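Local coordinates for protein class I phosphodiesterase PDEB1 (Leishmania major, PDB 2R8Q) that is a class I phosphodiesterase of the cyclic-nucleotide phosphodiesterase family, with an all-helical catalytic domain that holds zinc and magnesium ions and 3-isobutyl-1-methylxanthine, at residues Val62-Asn65 / Leu66-Ser70; Arg79-Thr82 / Leu83-Ile87; Asp221-Ser224 / Arg225-Leu229; Ala314-Phe317 / Phe318-Val322. All blocks are in the same frame, centred on the assembly; numbering follows the deposited sequence.

Contact 1: Val62-Asn65 / Leu66-Ser70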
loop_
_atom_site.group_PDB
_atom_site.type_symbol
_atom_site.label_atom_id
_atom_site.label_comp_id
_atom_site.label_asym_id
_atom_site.label_seq_id
_atom_site.Cartn_x
_atom_site.Cartn_y
_atom_site.Cartn_z
ATOM N N VAL A 62 19.136 -19.758 10.405
ATOM C CA VAL A 62 19.724 -18.955 11.462
ATOM C C VAL A 62 18.604 -18.280 12.245
ATOM O O VAL A 62 18.550 -18.367 13.471
ATOM C CB VAL A 62 20.670 -17.874 10.882
ATOM C CG1 VAL A 62 21.100 -16.902 11.968
ATOM C CG2 VAL A 62 21.889 -18.547 10.258
ATOM N N VAL A 63 17.694 -17.621 11.535
ATOM C CA VAL A 63 16.601 -16.942 12.215
ATOM C C VAL A 63 15.614 -17.899 12.872
ATOM O O VAL A 63 15.110 -17.606 13.953
ATOM C CB VAL A 63 15.841 -15.982 11.265
ATOM C CG1 VAL A 63 16.744 -14.822 10.881
ATOM C CG2 VAL A 63 15.372 -16.715 10.039
ATOM N N TYR A 64 15.327 -19.035 12.240
ATOM C CA TYR A 64 14.394 -19.974 12.855
ATOM C C TYR A 64 14.965 -20.502 14.164
ATOM O O TYR A 64 14.262 -20.580 15.173
ATOM C CB TYR A 64 14.078 -21.152 11.924
ATOM C CG TYR A 64 13.163 -22.170 12.578
ATOM C CD1 TYR A 64 13.682 -23.217 13.344
ATOM C CD2 TYR A 64 11.778 -22.030 12.515
ATOM C CE1 TYR A 64 12.842 -24.092 14.037
ATOM C CE2 TYR A 64 10.929 -22.898 13.205
ATOM C CZ TYR A 64 11.468 -23.922 13.965
ATOM O OH TYR A 64 10.633 -24.758 14.676
ATOM N N ASN A 65 16.243 -20.859 14.149
ATOM C CA ASN A 65 16.900 -21.381 15.341
ATOM C C ASN A 65 16.944 -20.322 16.441
ATOM O O ASN A 65 16.564 -20.574 17.587
ATOM C CB ASN A 65 18.327 -21.819 15.005
ATOM C CG ASN A 65 19.000 -22.534 16.157
ATOM O OD1 ASN A 65 18.861 -23.750 16.315
ATOM N ND2 ASN A 65 19.723 -21.784 16.979
ATOM N N LEU A 66 17.402 -19.128 16.079
ATOM C CA LEU A 66 17.514 -18.041 17.039
ATOM C C LEU A 66 16.174 -17.677 17.668
ATOM O O LEU A 66 16.067 -17.577 18.890
ATOM C CB LEU A 66 18.115 -16.802 16.369
ATOM C CG LEU A 66 18.324 -15.589 17.281
ATOM C CD1 LEU A 66 19.351 -15.914 18.359
ATOM C CD2 LEU A 66 18.796 -14.406 16.447
ATOM N N LEU A 67 15.153 -17.491 16.838
ATOM C CA LEU A 67 13.842 -17.114 17.350
ATOM C C LEU A 67 13.119 -18.224 18.102
ATOM O O LEU A 67 12.584 -17.987 19.183
ATOM C CB LEU A 67 12.963 -16.582 16.217
ATOM C CG LEU A 67 13.475 -15.290 15.566
ATOM C CD1 LEU A 67 12.432 -14.778 14.592
ATOM C CD2 LEU A 67 13.764 -14.238 16.631
ATOM N N TRP A 68 13.098 -19.437 17.559
ATOM C CA TRP A 68 12.405 -20.506 18.267
ATOM C C TRP A 68 13.064 -20.832 19.600
ATOM O O TRP A 68 12.385 -20.983 20.619
ATOM C CB TRP A 68 12.327 -21.784 17.432
ATOM C CG TRP A 68 11.568 -22.847 18.162
ATOM C CD1 TRP A 68 12.086 -23.929 18.817
ATOM C CD2 TRP A 68 10.161 -22.854 18.424
ATOM N NE1 TRP A 68 11.086 -24.604 19.479
ATOM C CE2 TRP A 68 9.894 -23.965 19.254
ATOM C CE3 TRP A 68 9.097 -22.026 18.041
ATOM C CZ2 TRP A 68 8.607 -24.269 19.711
ATOM C CZ3 TRP A 68 7.817 -22.326 18.493
ATOM C CH2 TRP A 68 7.585 -23.440 19.322
ATOM N N ASN A 69 14.387 -20.940 19.594
ATOM C CA ASN A 69 15.118 -21.268 20.811
ATOM C C ASN A 69 15.100 -20.164 21.862
ATOM O O ASN A 69 15.530 -20.376 22.997
ATOM C CB ASN A 69 16.558 -21.651 20.465
ATOM C CG ASN A 69 16.651 -23.011 19.796
ATOM O OD1 ASN A 69 17.643 -23.327 19.137
ATOM N ND2 ASN A 69 15.617 -23.829 19.971
ATOM N N SER A 70 14.602 -18.989 21.489
ATOM C CA SER A 70 14.529 -17.873 22.427
ATOM C C SER A 70 13.384 -18.120 23.399
ATOM O O SER A 70 13.353 -17.560 24.493
ATOM C CB SER A 70 14.270 -16.556 21.691
ATOM O OG SER A 70 12.931 -16.486 21.235
#

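Contact 2: Arg79-Thr82 / Leu83-Ile87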
loop_
_atom_site.group_PDB
_atom_site.type_symbol
_atom_site.label_atom_id
_atom_site.label_comp_id
_atom_site.label_asym_id
_atom_site.label_seq_id
_atom_site.Cartn_x
_atom_site.Cartn_y
_atom_site.Cartn_z
ATOM N N ARG A 79 3.133 -21.358 16.757
ATOM C CA ARG A 79 3.556 -22.725 16.496
ATOM C C ARG A 79 4.820 -22.760 15.648
ATOM O O ARG A 79 5.090 -21.836 14.885
ATOM C CB ARG A 79 2.429 -23.484 15.804
ATOM C CG ARG A 79 1.189 -23.609 16.671
ATOM C CD ARG A 79 0.021 -24.129 15.874
ATOM N NE ARG A 79 -0.370 -23.197 14.821
ATOM C CZ ARG A 79 -1.371 -23.413 13.978
ATOM N NH1 ARG A 79 -2.075 -24.531 14.071
ATOM N NH2 ARG A 79 -1.673 -22.515 13.050
ATOM N N GLU A 80 5.589 -23.835 15.799
ATOM C CA GLU A 80 6.840 -24.020 15.067
ATOM C C GLU A 80 6.713 -23.827 13.563
ATOM O O GLU A 80 7.472 -23.064 12.964
ATOM C CB GLU A 80 7.403 -25.418 15.344
ATOM C CG GLU A 80 7.898 -25.614 16.765
ATOM C CD GLU A 80 8.280 -27.051 17.057
ATOM O OE1 GLU A 80 7.381 -27.919 17.056
ATOM O OE2 GLU A 80 9.480 -27.314 17.288
ATOM N N GLN A 81 5.762 -24.523 12.949
ATOM C CA GLN A 81 5.571 -24.420 11.510
ATOM C C GLN A 81 5.100 -23.030 11.096
ATOM O O GLN A 81 5.403 -22.571 9.999
ATOM C CB GLN A 81 4.579 -25.481 11.023
ATOM C CG GLN A 81 4.406 -25.510 9.509
ATOM C CD GLN A 81 3.632 -26.723 9.034
ATOM O OE1 GLN A 81 4.043 -27.857 9.263
ATOM N NE2 GLN A 81 2.506 -26.490 8.372
ATOM N N THR A 82 4.360 -22.357 11.971
ATOM C CA THR A 82 3.890 -21.015 11.649
ATOM C C THR A 82 5.094 -20.088 11.542
ATOM O O THR A 82 5.188 -19.291 10.608
ATOM C CB THR A 82 2.940 -20.476 12.729
ATOM O OG1 THR A 82 1.856 -21.398 12.914
ATOM C CG2 THR A 82 2.380 -19.127 12.310
ATOM N N LEU A 83 6.008 -20.193 12.502
ATOM C CA LEU A 83 7.214 -19.367 12.498
ATOM C C LEU A 83 8.047 -19.616 11.241
ATOM O O LEU A 83 8.498 -18.671 10.592
ATOM C CB LEU A 83 8.068 -19.654 13.735
ATOM C CG LEU A 83 9.421 -18.938 13.807
ATOM C CD1 LEU A 83 9.202 -17.427 13.815
ATOM C CD2 LEU A 83 10.169 -19.371 15.051
ATOM N N LEU A 84 8.257 -20.884 10.895
ATOM C CA LEU A 84 9.052 -21.203 9.714
ATOM C C LEU A 84 8.370 -20.692 8.442
ATOM O O LEU A 84 9.030 -20.129 7.563
ATOM C CB LEU A 84 9.308 -22.716 9.626
ATOM C CG LEU A 84 10.251 -23.184 8.509
ATOM C CD1 LEU A 84 11.574 -22.408 8.562
ATOM C CD2 LEU A 84 10.509 -24.682 8.656
ATOM N N ASN A 85 7.055 -20.878 8.338
ATOM C CA ASN A 85 6.336 -20.393 7.163
ATOM C C ASN A 85 6.492 -18.880 7.057
ATOM O O ASN A 85 6.682 -18.344 5.967
ATOM C CB ASN A 85 4.844 -20.730 7.235
ATOM C CG ASN A 85 4.554 -22.187 6.927
ATOM O OD1 ASN A 85 5.343 -22.868 6.265
ATOM N ND2 ASN A 85 3.403 -22.668 7.392
ATOM N N PHE A 86 6.399 -18.193 8.193
ATOM C CA PHE A 86 6.540 -16.734 8.211
ATOM C C PHE A 86 7.915 -16.334 7.676
ATOM O O PHE A 86 8.029 -15.467 6.810
ATOM C CB PHE A 86 6.356 -16.205 9.636
ATOM C CG PHE A 86 6.649 -14.737 9.785
ATOM C CD1 PHE A 86 5.743 -13.782 9.325
ATOM C CD2 PHE A 86 7.829 -14.312 10.386
ATOM C CE1 PHE A 86 6.013 -12.424 9.463
ATOM C CE2 PHE A 86 8.109 -12.954 10.531
ATOM C CZ PHE A 86 7.199 -12.012 10.069
ATOM N N ILE A 87 8.960 -16.975 8.186
ATOM C CA ILE A 87 10.317 -16.674 7.739
ATOM C C ILE A 87 10.433 -16.881 6.226
ATOM O O ILE A 87 10.999 -16.047 5.519
ATOM C CB ILE A 87 11.338 -17.568 8.470
ATOM C CG1 ILE A 87 11.344 -17.221 9.960
ATOM C CG2 ILE A 87 12.728 -17.391 7.866
ATOM C CD1 ILE A 87 12.122 -18.201 10.822
#

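Contact 3: Asp221-Ser224 / Arg225-Leu229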
loop_
_atom_site.group_PDB
_atom_site.type_symbol
_atom_site.label_atom_id
_atom_site.label_comp_id
_atom_site.label_asym_id
_atom_site.label_seq_id
_atom_site.Cartn_x
_atom_site.Cartn_y
_atom_site.Cartn_z
ATOM N N ASP A 221 14.929 13.861 13.817
ATOM C CA ASP A 221 13.778 13.958 14.705
ATOM C C ASP A 221 13.720 12.766 15.654
ATOM O O ASP A 221 13.419 12.916 16.841
ATOM C CB ASP A 221 12.487 14.032 13.888
ATOM C CG ASP A 221 11.277 14.320 14.746
ATOM O OD1 ASP A 221 11.254 15.385 15.396
ATOM O OD2 ASP A 221 10.350 13.485 14.770
ATOM N N ALA A 222 14.013 11.584 15.125
ATOM C CA ALA A 222 14.000 10.360 15.916
ATOM C C ALA A 222 14.998 10.454 17.065
ATOM O O ALA A 222 14.703 10.055 18.193
ATOM C CB ALA A 222 14.337 9.165 15.029
ATOM N N LEU A 223 16.185 10.978 16.779
ATOM C CA LEU A 223 17.203 11.111 17.814
ATOM C C LEU A 223 16.803 12.194 18.813
ATOM O O LEU A 223 17.032 12.051 20.013
ATOM C CB LEU A 223 18.567 11.435 17.192
ATOM C CG LEU A 223 19.754 11.559 18.155
ATOM C CD1 LEU A 223 19.822 10.339 19.063
ATOM C CD2 LEU A 223 21.044 11.705 17.357
ATOM N N SER A 224 16.199 13.269 18.313
ATOM C CA SER A 224 15.750 14.369 19.163
ATOM C C SER A 224 14.742 13.873 20.195
ATOM O O SER A 224 14.844 14.191 21.380
ATOM C CB SER A 224 15.106 15.466 18.309
ATOM O OG SER A 224 14.517 16.477 19.116
ATOM N N ARG A 225 13.763 13.096 19.739
ATOM C CA ARG A 225 12.744 12.572 20.634
ATOM C C ARG A 225 13.338 11.571 21.618
ATOM O O ARG A 225 12.930 11.522 22.779
ATOM C CB ARG A 225 11.598 11.953 19.824
ATOM C CG ARG A 225 10.773 13.015 19.092
ATOM C CD ARG A 225 9.580 12.452 18.333
ATOM N NE ARG A 225 9.977 11.621 17.202
ATOM C CZ ARG A 225 9.970 10.292 17.213
ATOM N NH1 ARG A 225 9.582 9.640 18.300
ATOM N NH2 ARG A 225 10.353 9.615 16.138
ATOM N N PHE A 226 14.311 10.784 21.163
ATOM C CA PHE A 226 14.962 9.815 22.040
ATOM C C PHE A 226 15.706 10.557 23.145
ATOM O O PHE A 226 15.680 10.152 24.308
ATOM C CB PHE A 226 15.972 8.961 21.269
ATOM C CG PHE A 226 16.835 8.106 22.159
ATOM C CD1 PHE A 226 16.355 6.909 22.677
ATOM C CD2 PHE A 226 18.109 8.531 22.523
ATOM C CE1 PHE A 226 17.134 6.145 23.552
ATOM C CE2 PHE A 226 18.893 7.776 23.396
ATOM C CZ PHE A 226 18.403 6.582 23.910
ATOM N N THR A 227 16.376 11.641 22.769
ATOM C CA THR A 227 17.133 12.442 23.722
ATOM C C THR A 227 16.211 13.066 24.769
ATOM O O THR A 227 16.549 13.108 25.955
ATOM C CB THR A 227 17.915 13.552 23.005
ATOM O OG1 THR A 227 18.727 12.969 21.978
ATOM C CG2 THR A 227 18.812 14.291 23.990
ATOM N N GLU A 228 15.050 13.550 24.331
ATOM C CA GLU A 228 14.092 14.149 25.257
ATOM C C GLU A 228 13.628 13.073 26.236
ATOM O O GLU A 228 13.383 13.352 27.410
ATOM C CB GLU A 228 12.896 14.728 24.494
ATOM C CG GLU A 228 11.830 15.391 25.370
ATOM C CD GLU A 228 12.397 16.455 26.296
ATOM O OE1 GLU A 228 13.295 17.207 25.865
ATOM O OE2 GLU A 228 11.934 16.547 27.454
ATOM N N LEU A 229 13.510 11.841 25.749
ATOM C CA LEU A 229 13.101 10.726 26.595
ATOM C C LEU A 229 14.126 10.574 27.716
ATOM O O LEU A 229 13.775 10.378 28.878
ATOM C CB LEU A 229 13.036 9.434 25.772
ATOM C CG LEU A 229 12.889 8.122 26.545
ATOM C CD1 LEU A 229 11.586 8.122 27.312
ATOM C CD2 LEU A 229 12.943 6.947 25.578
#

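Contact 4: Ala314-Phe317 / Phe318-Val322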
loop_
_atom_site.group_PDB
_atom_site.type_symbol
_atom_site.label_atom_id
_atom_site.label_comp_id
_atom_site.label_asym_id
_atom_site.label_seq_id
_atom_site.Cartn_x
_atom_site.Cartn_y
_atom_site.Cartn_z
ATOM N N ALA A 314 25.991 7.440 11.906
ATOM C CA ALA A 314 26.062 6.293 12.808
ATOM C C ALA A 314 26.892 6.475 14.074
ATOM O O ALA A 314 26.499 6.012 15.147
ATOM C CB ALA A 314 26.555 5.072 12.041
ATOM N N GLY A 315 28.042 7.130 13.949
ATOM C CA GLY A 315 28.904 7.342 15.099
ATOM C C GLY A 315 28.226 8.072 16.240
ATOM O O GLY A 315 28.167 7.566 17.363
ATOM N N LYS A 316 27.713 9.266 15.959
ATOM C CA LYS A 316 27.038 10.052 16.981
ATOM C C LYS A 316 25.794 9.331 17.484
ATOM O O LYS A 316 25.491 9.362 18.676
ATOM C CB LYS A 316 26.636 11.427 16.439
ATOM C CG LYS A 316 25.844 12.256 17.445
ATOM C CD LYS A 316 25.382 13.584 16.868
ATOM C CE LYS A 316 24.537 14.346 17.878
ATOM N NZ LYS A 316 24.039 15.641 17.333
ATOM N N PHE A 317 25.076 8.678 16.575
ATOM C CA PHE A 317 23.860 7.970 16.958
ATOM C C PHE A 317 24.127 6.934 18.041
ATOM O O PHE A 317 23.446 6.914 19.065
ATOM C CB PHE A 317 23.213 7.288 15.746
ATOM C CG PHE A 317 21.883 6.651 16.052
ATOM C CD1 PHE A 317 20.795 7.431 16.433
ATOM C CD2 PHE A 317 21.720 5.271 15.971
ATOM C CE1 PHE A 317 19.562 6.848 16.729
ATOM C CE2 PHE A 317 20.490 4.677 16.264
ATOM C CZ PHE A 317 19.412 5.468 16.644
ATOM N N PHE A 318 25.108 6.064 17.825
ATOM C CA PHE A 318 25.404 5.049 18.831
ATOM C C PHE A 318 25.959 5.650 20.118
ATOM O O PHE A 318 25.592 5.230 21.213
ATOM C CB PHE A 318 26.370 3.990 18.281
ATOM C CG PHE A 318 25.682 2.892 17.513
ATOM C CD1 PHE A 318 25.494 2.994 16.137
ATOM C CD2 PHE A 318 25.178 1.781 18.178
ATOM C CE1 PHE A 318 24.807 2.000 15.435
ATOM C CE2 PHE A 318 24.488 0.781 17.488
ATOM C CZ PHE A 318 24.302 0.891 16.115
ATOM N N ARG A 319 26.841 6.636 19.993
ATOM C CA ARG A 319 27.406 7.273 21.174
ATOM C C ARG A 319 26.286 7.880 22.017
ATOM O O ARG A 319 26.279 7.757 23.242
ATOM C CB ARG A 319 28.407 8.352 20.750
ATOM C CG ARG A 319 29.620 7.777 20.035
ATOM C CD ARG A 319 30.292 8.799 19.136
ATOM N NE ARG A 319 31.317 8.181 18.300
ATOM C CZ ARG A 319 31.827 8.740 17.208
ATOM N NH1 ARG A 319 31.405 9.935 16.814
ATOM N NH2 ARG A 319 32.759 8.105 16.509
ATOM N N ASP A 320 25.330 8.513 21.348
ATOM C CA ASP A 320 24.205 9.146 22.026
ATOM C C ASP A 320 23.234 8.174 22.685
ATOM O O ASP A 320 22.890 8.337 23.855
ATOM C CB ASP A 320 23.440 10.037 21.046
ATOM C CG ASP A 320 24.073 11.403 20.887
ATOM O OD1 ASP A 320 25.307 11.513 21.046
ATOM O OD2 ASP A 320 23.337 12.366 20.591
ATOM N N ILE A 321 22.787 7.157 21.954
ATOM C CA ILE A 321 21.835 6.226 22.543
ATOM C C ILE A 321 22.449 5.328 23.608
ATOM O O ILE A 321 21.779 4.969 24.573
ATOM C CB ILE A 321 21.138 5.360 21.465
ATOM C CG1 ILE A 321 22.139 4.409 20.807
ATOM C CG2 ILE A 321 20.494 6.268 20.421
ATOM C CD1 ILE A 321 21.485 3.437 19.830
ATOM N N VAL A 322 23.720 4.973 23.449
ATOM C CA VAL A 322 24.384 4.129 24.435
ATOM C C VAL A 322 24.680 4.936 25.696
ATOM O O VAL A 322 24.445 4.474 26.813
ATOM C CB VAL A 322 25.708 3.548 23.883
ATOM C CG1 VAL A 322 26.488 2.866 24.999
ATOM C CG2 VAL A 322 25.409 2.546 22.780
#

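Contact 1: Val62-Asn65 / Leu66-Ser70
Leu66, Leu67, Trp68 and Asn69 each give their backbone N-H to the carbonyl four residues back, those of Val62, Val63, Tyr64 and Asn65, so the last turns of the alpha helix 55-68 run regularly, with Leu66 N to Val62 O at 2.9 Å. On one side of this helix Tyr64 and Trp68 form an i, i+4 aromatic pair. Both have CG anti to the backbone N (chi1 177° and -178°), which sends the two side chains off the helix in the same direction, side by side. Their planes are only 7° from parallel, yet the rings are slid apart, the centroid of the Tyr64 ring lying 5.8 Å from that of the Trp68 five-membered ring, and overlap is slight. What fills the step is Trp68 CB, which sits over one face of the phenol toward its rim, 4.1 Å from Tyr64 CE1. Glu80 of helix 80-92 touches both aromatic side chains. On the buried sides, Val63 and Leu67 pack on helices 102-118 and 127-139, while Leu66 reaches Gln110 and His113. Past Trp68, Leu67 O takes both the N-H of Ser70 and its hydroxyl, with Ser70 OG 2.6 Å from Leu67 O.

Contact 2: Arg79-Thr82 / Leu83-Ile87
Gln81 and Asn85, one turn apart, make the side-chain contact here: Gln81 CG lies 3.7 Å from Asn85 ND2, and the two amide planes are turned 60° from each other. Asn85 also folds back on the chain. Its CG stands beside its own backbone N (chi1 -76°), which lays Asn85 CG 3.2 Å from Gln81 O. That carbonyl accepts the backbone N-H, with Asn85 N 2.9 Å from Gln81 O. The side-chain amide does not share the bond, because Asn85 ND2 approaches Gln81 O at a poor angle. Both side chains leave the first turns of helix 80-92, with Arg79 in the N-cap position. Leu83 N donates to Arg79 O at 3.0 Å; the carbonyls of Glu80 and Thr82 likewise take the N-H groups of Leu84 and Phe86.

The polar ends are fixed from further away. Asn85 OD1 accepts from Arg24 NH1 of helix 21-28, and Asn85 ND2 donates to Ala188 O. Glu193 joins two residues of the turn, forming a salt bridge with Arg79 NH2 through OE1 and a hydrogen bond with Thr82 OG1 through OE2. Apolar side chains cover other sides: Leu84 meets Val27 and Met28, while Phe86 enters a group of Val135, Leu138 and Val139.

Bonds to OD1 and ND2 probably fix the rotation of the Asn85 amide, and this buried polar group ties helix 80-92 to helix 21-28 and to the chain at Ala188. The carboxylate of Glu193 would be expected to stay ionised beside Arg79.

Contact 3: Asp221-Ser224 / Arg225-Leu229
Asp221 and Arg225 form an i, i+4 salt bridge on the outer side of the alpha helix 219-232, Asp221 OD2 standing 3.1 Å from Arg225 NE. The N-H points fairly straight at the oxygen (160°), and OD2 lies close to the guanidinium plane, at its edge. For the carboxylate the approach is less regular: NE comes from above its plane, 57° out of it. A bend in the arginine chain at chi3 (-67°) turns the guanidinium back over the preceding turn, where Arg225 NH2 comes 3.7 Å from Ala222 CA.

The side facing the protein is led by Leu223 and Phe226. Phe226 touches Thr248 of helix 239-254 and Ile321 of helix 302-324, and Leu223 touches Phe317 and Asp320 of the latter. Within the helix, Leu223 CD1 approaches Phe226 CD2 at 4.3 Å.

In the backbone, the four N-H groups of Arg225, Phe226, Thr227 and Glu228 pair with the four carbonyls of Asp221, Ala222, Leu223 and Ser224. One of these carbonyls takes a second donor from a side chain. Thr227 OG1 stands beside its own backbone N, and its hydroxyl donates to Leu223 O at 2.8 Å. Thr227 N, 2.9 Å from Leu223 O, shares that acceptor, and the two donors reach it from opposite faces of the carbonyl plane.

Contact 4: Ala314-Phe317 / Phe318-Val322
Phe317 and Ile321 make the main apolar side-chain contact between the two segments, in helix 302-324: Ile321 CG2 makes a CH-pi contact over one ring face, 4.1 Å from the centroid of Phe317. Ile321 CD1 hangs over the same side of the ring, past its rim, 3.9 Å from Phe317 CE2. Both branches face the ring because CG2 is anti to the carbonyl carbon and CG1 lies between it and the backbone N (chi1 67°). Lys251 is a cation-pi partner of Phe317, and His219 meets its ring.

At Phe318, Ala314 O lies at the ring edge, near its plane, 3.3 Å from Phe318 CD1.

Among the charged residues, Arg319 stretches back along Gly315, and its NH2 bonds to Asn337 OD1 of helix 330-348. Lys316, fully extended, crosses Asp320 with Lys316 CE 3.6 Å from Asp320 OD2, although Lys316 NZ stays 4.7 Å from that oxygen.

Backbone bonds are the usual helical ones, Asp320 N reaching Lys316 O at 2.8 Å.

The absence of a side chain at Gly315 lets the Arg319 guanidinium lie with one face over Gly315 C. Lys316 and Asp320 probably attract each other only over a distance, whereas Phe317 and Ile321 form an apolar surface against helix 239-254.

In the fold
The four contacts form two pairs on different sides of the domain. Contact 1 lies in helix 55-68 and contact 2 in helix 80-92, and these helices meet through Tyr64, Trp68, Glu80 and Ile87; contact 3 lies in helix 219-232 and contact 4 in helix 302-324, where Leu223 and Phe226 pack against Phe317, Asp320 and Ile321. Contacts 2 and 3 are centred about 35 Å apart. Contacts 1, 2 and 4 are mostly buried, contact 3 only partly, and it alone carries a salt bridge between its own segments. Contact 1 relies on aromatic packing, contact 2 on polar groups held from outside, and contact 4, the side chain of Ala314 about 7 Å from 3-isobutyl-1-methylxanthine, lies nearest the ligand.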